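Local coordinates for protein EvdO2 (Micromonospora carbonacea, PDB 4XAB) that probably catalyses an oxidative cyclization in orthosomycin biosynthesis, as a metal-dependent oxygenase of the phytanoyl-CoA dioxygenase family with a double-stranded beta-helix fold, at residues A92-I97 with L144-T149. Numbering follows the deposited sequence.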
loop_
_atom_site.group_PDB
_atom_site.type_symbol
_atom_site.label_atom_id
_atom_site.label_comp_id
_atom_site.label_asym_id
_atom_site.label_seq_id
_atom_site.Cartn_x
_atom_site.Cartn_y
_atom_site.Cartn_z
ATOM N N ALA A 92 -4.673 14.518 7.173
ATOM C CA ALA A 92 -5.039 14.700 8.569
ATOM C C ALA A 92 -6.081 13.673 8.980
ATOM O O ALA A 92 -6.044 13.141 10.092
ATOM C CB ALA A 92 -5.559 16.113 8.803
ATOM N N ARG A 93 -7.011 13.412 8.063
ATOM C CA ARG A 93 -8.092 12.469 8.260
ATOM C C ARG A 93 -7.515 11.065 8.424
ATOM O O ARG A 93 -7.916 10.305 9.309
ATOM C CB ARG A 93 -9.056 12.537 7.059
ATOM C CG ARG A 93 -10.376 11.821 7.191
ATOM C CD ARG A 93 -11.240 12.056 5.928
ATOM N NE ARG A 93 -11.354 13.483 5.597
ATOM C CZ ARG A 93 -11.016 14.021 4.424
ATOM N NH1 ARG A 93 -10.550 13.257 3.440
ATOM N NH2 ARG A 93 -11.145 15.333 4.229
ATOM N N CYS A 94 -6.560 10.735 7.569
ATOM C CA CYS A 94 -5.916 9.428 7.632
ATOM C C CYS A 94 -5.079 9.262 8.909
ATOM O O CYS A 94 -5.046 8.174 9.490
ATOM C CB CYS A 94 -5.047 9.210 6.394
ATOM S SG CYS A 94 -6.014 8.888 4.893
ATOM N N ARG A 95 -4.411 10.334 9.346
ATOM C CA ARG A 95 -3.604 10.260 10.572
ATOM C C ARG A 95 -4.519 9.985 11.768
ATOM O O ARG A 95 -4.185 9.211 12.673
ATOM C CB ARG A 95 -2.793 11.550 10.776
ATOM C CG ARG A 95 -1.793 11.507 11.938
ATOM C CD ARG A 95 -1.028 12.832 12.058
ATOM N NE ARG A 95 -1.960 13.953 12.164
ATOM C CZ ARG A 95 -1.657 15.227 11.924
ATOM N NH1 ARG A 95 -0.430 15.569 11.562
ATOM N NH2 ARG A 95 -2.597 16.159 12.042
ATOM N N SER A 96 -5.690 10.616 11.762
ATOM C CA SER A 96 -6.673 10.400 12.820
ATOM C C SER A 96 -7.193 8.971 12.809
ATOM O O SER A 96 -7.397 8.375 13.860
ATOM C CB SER A 96 -7.838 11.380 12.680
ATOM O OG SER A 96 -7.353 12.706 12.790
ATOM N N ILE A 97 -7.403 8.423 11.616
ATOM C CA ILE A 97 -7.839 7.041 11.492
ATOM C C ILE A 97 -6.757 6.106 12.038
ATOM O O ILE A 97 -7.045 5.177 12.781
ATOM C CB ILE A 97 -8.164 6.677 10.017
ATOM C CG1 ILE A 97 -9.440 7.404 9.570
ATOM C CG2 ILE A 97 -8.333 5.180 9.869
ATOM C CD1 ILE A 97 -9.757 7.251 8.085
ATOM N N LEU A 144 0.579 0.673 10.296
ATOM C CA LEU A 144 -0.367 0.260 9.279
ATOM C C LEU A 144 -0.188 1.106 8.032
ATOM O O LEU A 144 0.560 2.100 8.019
ATOM C CB LEU A 144 -1.805 0.356 9.814
ATOM C CG LEU A 144 -2.301 1.667 10.450
ATOM C CD1 LEU A 144 -2.494 2.779 9.422
ATOM C CD2 LEU A 144 -3.621 1.438 11.184
ATOM N N SER A 145 -0.884 0.694 6.986
ATOM C CA SER A 145 -0.912 1.397 5.710
ATOM C C SER A 145 -2.352 1.722 5.340
ATOM O O SER A 145 -3.231 0.900 5.541
ATOM C CB SER A 145 -0.303 0.548 4.596
ATOM O OG SER A 145 1.076 0.335 4.840
ATOM N N ILE A 146 -2.556 2.910 4.783
ATOM C CA ILE A 146 -3.856 3.344 4.264
ATOM C C ILE A 146 -3.691 3.589 2.769
ATOM O O ILE A 146 -3.011 4.534 2.341
ATOM C CB ILE A 146 -4.367 4.614 4.990
ATOM C CG1 ILE A 146 -4.520 4.343 6.483
ATOM C CG2 ILE A 146 -5.714 5.032 4.447
ATOM C CD1 ILE A 146 -4.840 5.593 7.325
ATOM N N TRP A 147 -4.284 2.682 1.996
ATOM C CA TRP A 147 -4.191 2.593 0.546
ATOM C C TRP A 147 -5.430 3.254 -0.042
ATOM O O TRP A 147 -6.486 2.637 -0.051
ATOM C CB TRP A 147 -4.109 1.105 0.161
ATOM C CG TRP A 147 -3.764 0.674 -1.256
ATOM C CD1 TRP A 147 -2.515 0.395 -1.755
ATOM C CD2 TRP A 147 -4.692 0.349 -2.308
ATOM N NE1 TRP A 147 -2.612 -0.030 -3.064
ATOM C CE2 TRP A 147 -3.933 -0.069 -3.425
ATOM C CE3 TRP A 147 -6.085 0.390 -2.419
ATOM C CZ2 TRP A 147 -4.524 -0.441 -4.642
ATOM C CZ3 TRP A 147 -6.672 0.017 -3.636
ATOM C CH2 TRP A 147 -5.890 -0.391 -4.723
ATOM N N THR A 148 -5.314 4.505 -0.487
ATOM C CA THR A 148 -6.470 5.233 -1.034
ATOM C C THR A 148 -6.434 5.122 -2.545
ATOM O O THR A 148 -5.427 5.475 -3.163
ATOM C CB THR A 148 -6.463 6.727 -0.646
ATOM O OG1 THR A 148 -6.505 6.866 0.778
ATOM C CG2 THR A 148 -7.652 7.471 -1.285
ATOM N N THR A 149 -7.512 4.641 -3.150
ATOM C CA THR A 149 -7.488 4.475 -4.599
ATOM C C THR A 149 -8.039 5.724 -5.275
ATOM O O THR A 149 -8.943 6.378 -4.753
ATOM C CB THR A 149 -8.274 3.225 -5.040
ATOM O OG1 THR A 149 -8.111 3.023 -6.445
ATOM C CG2 THR A 149 -9.775 3.347 -4.699
#
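Cys94 meets Ile146 with both of its side-chain atoms; Cys94 CA and Ile146 CA, 7.3 Å apart, are the nearest CA pair between 92-97 and 144-149. The CB of Cys94 packs 3.7 Å from Ile146 CD1, and its SG, turned beside the backbone N (chi1 -73°), lies 3.9 Å from the other branch of the isoleucine, CG2. The CD1 methyl also comes 3.4 Å from Cys94 O. One helical turn on, Ile97 adds its CG2 methyl at 4.3 Å from the same Ile146 CD1, so Ile146 CD1 touches both helix residues, more closely Cys94. Ile146 gets there through an extended outer chain (chi2 172°), which carries CD1 away from the strand and against the helix. Around this centre, Leu144 reaches Ala98, Phe101 and Leu102 farther along the helix, and Thr148 OG1 is hydrogen-bonded to His90 NE2 near the helix start. The contact thus seats the helix on the outer side of the double-stranded beta-helix, with the side chain of Ile146 about 12 Å from the nickel ion. No hydrogen bond crosses between 92-97 and 144-149, and the three touching residues are all buried, which implies that this part of the interface rests on apolar packing, probably helped by exclusion of water, while a polar link to the strand lies nearer the helix start, at His90.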